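Side-chain contacts in nucleoside phosphorylase, putative (Trypanosoma brucei, PDB 3BJE), which acts as a homodimeric uridine phosphorylase, a member of the phosphorylase superfamily that probably splits uridine with phosphate into uracil and ribose 1-phosphate: residues R193-R196 with E197-L201; E112-M115 with E116-Q119. All coordinates share one frame; numbering follows the deposited sequence.

Contact 1. Residues R193-R196 with E197-L201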
loop_
_atom_site.group_PDB
_atom_site.type_symbol
_atom_site.label_atom_id
_atom_site.label_comp_id
_atom_site.label_asym_id
_atom_site.label_seq_id
_atom_site.Cartn_x
_atom_site.Cartn_y
_atom_site.Cartn_z
ATOM N N ARG A 193 -9.144 -11.120 -21.412
ATOM C CA ARG A 193 -10.410 -11.710 -21.857
ATOM C C ARG A 193 -10.755 -12.924 -20.997
ATOM O O ARG A 193 -11.885 -13.055 -20.527
ATOM C CB ARG A 193 -10.354 -12.116 -23.348
ATOM C CG ARG A 193 -11.643 -12.743 -23.867
ATOM C CD ARG A 193 -11.484 -13.264 -25.281
ATOM N NE ARG A 193 -10.763 -14.537 -25.358
ATOM C CZ ARG A 193 -11.331 -15.743 -25.262
ATOM N NH1 ARG A 193 -12.632 -15.872 -25.024
ATOM N NH2 ARG A 193 -10.581 -16.835 -25.374
ATOM N N ILE A 194 -9.797 -13.823 -20.810
ATOM C CA ILE A 194 -10.041 -15.039 -20.055
ATOM C C ILE A 194 -10.358 -14.714 -18.602
ATOM O O ILE A 194 -11.321 -15.220 -18.040
ATOM C CB ILE A 194 -8.843 -16.021 -20.169
ATOM C CG1 ILE A 194 -8.742 -16.573 -21.590
ATOM C CG2 ILE A 194 -8.958 -17.178 -19.177
ATOM C CD1 ILE A 194 -9.859 -17.547 -21.979
ATOM N N VAL A 195 -9.575 -13.836 -17.994
ATOM C CA VAL A 195 -9.820 -13.469 -16.596
ATOM C C VAL A 195 -11.194 -12.797 -16.424
ATOM O O VAL A 195 -11.923 -13.095 -15.473
ATOM C CB VAL A 195 -8.700 -12.536 -16.044
ATOM C CG1 VAL A 195 -9.065 -12.032 -14.645
ATOM C CG2 VAL A 195 -7.370 -13.280 -15.995
ATOM N N ARG A 196 -11.551 -11.885 -17.321
ATOM C CA ARG A 196 -12.851 -11.217 -17.250
ATOM C C ARG A 196 -14.036 -12.163 -17.486
ATOM O O ARG A 196 -15.112 -11.952 -16.914
ATOM C CB ARG A 196 -12.899 -10.064 -18.254
ATOM C CG ARG A 196 -11.968 -8.915 -17.897
ATOM C CD ARG A 196 -12.632 -7.943 -16.960
ATOM N NE ARG A 196 -13.764 -7.305 -17.633
ATOM C CZ ARG A 196 -14.583 -6.432 -17.054
ATOM N NH1 ARG A 196 -14.385 -6.060 -15.799
ATOM N NH2 ARG A 196 -15.592 -5.910 -17.750
ATOM N N GLU A 197 -13.862 -13.179 -18.327
ATOM C CA GLU A 197 -14.972 -14.060 -18.694
ATOM C C GLU A 197 -15.151 -15.209 -17.722
ATOM O O GLU A 197 -16.275 -15.647 -17.475
ATOM C CB GLU A 197 -14.797 -14.589 -20.127
ATOM C CG GLU A 197 -15.016 -13.483 -21.158
ATOM C CD GLU A 197 -14.820 -13.912 -22.613
ATOM O OE1 GLU A 197 -14.420 -15.066 -22.882
ATOM O OE2 GLU A 197 -15.065 -13.060 -23.498
ATOM N N GLN A 198 -14.042 -15.647 -17.138
ATOM C CA GLN A 198 -13.988 -16.883 -16.365
ATOM C C GLN A 198 -13.669 -16.709 -14.879
ATOM O O GLN A 198 -13.362 -17.698 -14.207
ATOM C CB GLN A 198 -12.963 -17.827 -16.985
ATOM C CG GLN A 198 -13.328 -18.266 -18.403
ATOM C CD GLN A 198 -12.301 -19.185 -19.015
ATOM O OE1 GLN A 198 -11.528 -19.832 -18.302
ATOM N NE2 GLN A 198 -12.278 -19.244 -20.350
ATOM N N THR A 199 -13.729 -15.484 -14.357
ATOM C CA THR A 199 -13.572 -15.293 -12.924
ATOM C C THR A 199 -14.446 -14.151 -12.434
ATOM O O THR A 199 -14.953 -13.357 -13.215
ATOM C CB THR A 199 -12.116 -14.940 -12.513
ATOM O OG1 THR A 199 -11.839 -13.558 -12.776
ATOM C CG2 THR A 199 -11.081 -15.794 -13.237
ATOM N N GLY A 200 -14.577 -14.049 -11.116
ATOM C CA GLY A 200 -15.284 -12.938 -10.493
ATOM C C GLY A 200 -14.650 -11.582 -10.703
ATOM O O GLY A 200 -15.256 -10.557 -10.373
ATOM N N LEU A 201 -13.430 -11.557 -11.254
ATOM C CA LEU A 201 -12.835 -10.281 -11.688
ATOM C C LEU A 201 -13.604 -9.679 -12.871
ATOM O O LEU A 201 -13.297 -8.575 -13.289
ATOM C CB LEU A 201 -11.357 -10.438 -12.018
ATOM C CG LEU A 201 -10.524 -10.825 -10.779
ATOM C CD1 LEU A 201 -9.172 -11.388 -11.185
ATOM C CD2 LEU A 201 -10.322 -9.647 -9.786
HETATM O O HOH W 1 -18.027 -12.933 -17.189
#
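Glu197 reaches back one helical turn to Arg193. Glu197 OE1 forms a salt bridge with Arg193 NH1 at 2.9 Å. The carboxylate and guanidinium planes stand 78° apart, nearly perpendicular, and the bridge is one oxygen to one nitrogen, not a flat two-bond pair. Arg193 bends at chi3 (77°), which brings NH1 round to the acid, while its NH2 is paired with Glu190. Gln198 runs alongside Ile194 in the same direction, and Gln198 NE2 lies 3.4 Å from Ile194 CD1. Gln198 N still makes a helical bond, 2.9 Å to Ile194 O. Thr199 OG1 donates to Val195 O at 2.7 Å and accepts from Leu201 N at 3.0 Å, an ST turn. The hydroxyl of this buried residue thus links helix 186-198 to the short 3-10 segment at Gly200-Leu201. Leu201 then packs its CD1 on Val195 CG1, 3.5 Å away. The contact spans the C-terminal part of helix 186-198 and the residues that follow. Strand 279-281 covers its apolar side through Phe279, which touches Ile194 and Val195. Glu273 of helix 270-276 bonds Gly200 N, and Tyr176 of the second subunit packs on Leu201.

Contact 2. Residues E112-M115 with E116-Q119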
loop_
_atom_site.group_PDB
_atom_site.type_symbol
_atom_site.label_atom_id
_atom_site.label_comp_id
_atom_site.label_asym_id
_atom_site.label_seq_id
_atom_site.Cartn_x
_atom_site.Cartn_y
_atom_site.Cartn_z
ATOM N N GLU A 112 16.584 10.664 -13.735
ATOM C CA GLU A 112 16.346 11.481 -14.934
ATOM C C GLU A 112 16.073 12.968 -14.686
ATOM O O GLU A 112 16.013 13.749 -15.646
ATOM C CB GLU A 112 15.245 10.859 -15.780
ATOM C CG GLU A 112 15.604 9.495 -16.319
ATOM C CD GLU A 112 14.619 8.991 -17.350
ATOM O OE1 GLU A 112 14.383 9.711 -18.358
ATOM O OE2 GLU A 112 14.115 7.858 -17.179
ATOM N N TYR A 113 15.927 13.384 -13.425
ATOM C CA TYR A 113 15.877 14.814 -13.130
ATOM C C TYR A 113 17.264 15.272 -12.696
ATOM O O TYR A 113 17.792 14.818 -11.674
ATOM C CB TYR A 113 14.824 15.168 -12.070
ATOM C CG TYR A 113 14.676 16.665 -11.902
ATOM C CD1 TYR A 113 14.097 17.437 -12.896
ATOM C CD2 TYR A 113 15.162 17.315 -10.768
ATOM C CE1 TYR A 113 13.971 18.805 -12.757
ATOM C CE2 TYR A 113 15.042 18.697 -10.622
ATOM C CZ TYR A 113 14.448 19.426 -11.624
ATOM O OH TYR A 113 14.329 20.793 -11.499
ATOM N N ASP A 114 17.866 16.130 -13.513
ATOM C CA ASP A 114 19.172 16.690 -13.214
ATOM C C ASP A 114 18.993 17.868 -12.257
ATOM O O ASP A 114 18.607 18.970 -12.671
ATOM C CB ASP A 114 19.860 17.106 -14.518
ATOM C CG ASP A 114 21.259 17.609 -14.305
ATOM O OD1 ASP A 114 21.615 17.941 -13.157
ATOM O OD2 ASP A 114 21.999 17.686 -15.303
ATOM N N MET A 115 19.232 17.605 -10.972
ATOM C CA MET A 115 18.987 18.594 -9.933
ATOM C C MET A 115 19.953 19.764 -10.062
ATOM O O MET A 115 19.587 20.907 -9.783
ATOM C CB MET A 115 19.087 17.952 -8.544
ATOM C CG MET A 115 17.879 17.108 -8.217
ATOM S SD MET A 115 18.104 16.073 -6.761
ATOM C CE MET A 115 16.864 14.797 -7.060
ATOM N N GLU A 116 21.177 19.464 -10.494
ATOM C CA GLU A 116 22.237 20.467 -10.663
ATOM C C GLU A 116 21.822 21.521 -11.704
ATOM O O GLU A 116 22.102 22.709 -11.545
ATOM C CB GLU A 116 23.526 19.753 -11.096
ATOM C CG GLU A 116 24.824 20.445 -10.745
ATOM C CD GLU A 116 26.030 19.830 -11.463
ATOM O OE1 GLU A 116 25.952 18.640 -11.866
ATOM O OE2 GLU A 116 27.053 20.539 -11.618
ATOM N N ARG A 117 21.131 21.076 -12.755
ATOM C CA ARG A 117 20.735 21.956 -13.871
ATOM C C ARG A 117 19.252 22.337 -13.866
ATOM O O ARG A 117 18.834 23.223 -14.618
ATOM C CB ARG A 117 21.093 21.297 -15.204
ATOM C CG ARG A 117 22.581 21.288 -15.454
ATOM C CD ARG A 117 22.975 20.545 -16.713
ATOM N NE ARG A 117 24.434 20.487 -16.815
ATOM C CZ ARG A 117 25.216 19.689 -16.084
ATOM N NH1 ARG A 117 24.700 18.826 -15.204
ATOM N NH2 ARG A 117 26.533 19.741 -16.253
ATOM N N GLY A 118 18.474 21.677 -13.006
ATOM C CA GLY A 118 17.037 21.920 -12.901
ATOM C C GLY A 118 16.262 21.573 -14.160
ATOM O O GLY A 118 15.424 22.353 -14.616
ATOM N N GLN A 119 16.550 20.415 -14.737
ATOM C CA GLN A 119 15.879 19.971 -15.956
ATOM C C GLN A 119 15.904 18.454 -16.050
ATOM O O GLN A 119 16.804 17.811 -15.509
ATOM C CB GLN A 119 16.561 20.577 -17.190
ATOM C CG GLN A 119 18.069 20.307 -17.270
ATOM C CD GLN A 119 18.792 21.137 -18.339
ATOM O OE1 GLN A 119 18.432 22.292 -18.630
ATOM N NE2 GLN A 119 19.840 20.551 -18.914
HETATM O O HOH W 2 21.108 17.536 -17.759
HETATM O O HOH W 3 24.064 16.871 -12.598
#
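The Tyr113 ring lies obliquely against the backbone of Gly118 and Gln119. Tyr113 OH is 3.3 Å from Gly118 CA, and Tyr113 CE1 is 3.6 Å from Gln119 N. The ring also meets Trp120 edge-to-face. The second flat group is the Arg117 guanidinium, with Asp114 at its edge. Arg117 NH1 donates to Asp114 OD2 at 2.9 Å, using the syn lone pair of the acid, in a salt bridge. The two planes are turned 59° against each other. The Arg117 chain is stretched out as far as NE, and its CD passes close to OD2. The other oxygen, Asp114 OD1, is met from above the carboxylate plane by Arg117 N at 3.2 Å. Asp114 CG stands anti to the backbone N (chi1 -176°), which places the carboxylate beside Glu116 and Arg117. Arg117 NH1 also pairs with Glu116 OE1 at 3.6 Å, which makes a salt-bridge network. This charge, with a water that bridges Asp114 OD1 to Glu116 OE1, probably eases the closeness of the two acids.

Asp114 N bonds Gln119 O at 2.8 Å, and Asp114 O accepts from Gln119 N at 3.3 Å. Gly118 N reaches the same oxygen only weakly. Gly118 and Gln119 sit opposite the single residue Asp114, a G1 beta bulge, and the glycine has the positive phi (64°) that suits this position. The hairpin joins strand 113-114 to strand 119-120 in a small two-stranded antiparallel sheet. It follows directly on helix 97-112. At the end of that helix Glu112 is held by Arg123 and Tyr307, the latter just after helix 295-305.

The two contacts lie far apart on the subunit, with about 30 Å between their nearest atoms, and share no helix or strand. Both are partly buried and away from the nucleoside-binding pocket and the calcium site. Contact 1 finishes a helix: a charged pair on the exposed side, apolar packing on the buried side, and a threonine hydroxyl at the exit. Contact 2 closes a beta hairpin, where a buried aspartate collects backbone, arginine and water partners and the tyrosine leans on the turn. In contact 1 the salt bridge stays apart from the turn. In contact 2 one residue, Asp114, takes part in both the salt bridge and the hairpin's backbone bonds. Each touches the second subunit through one residue.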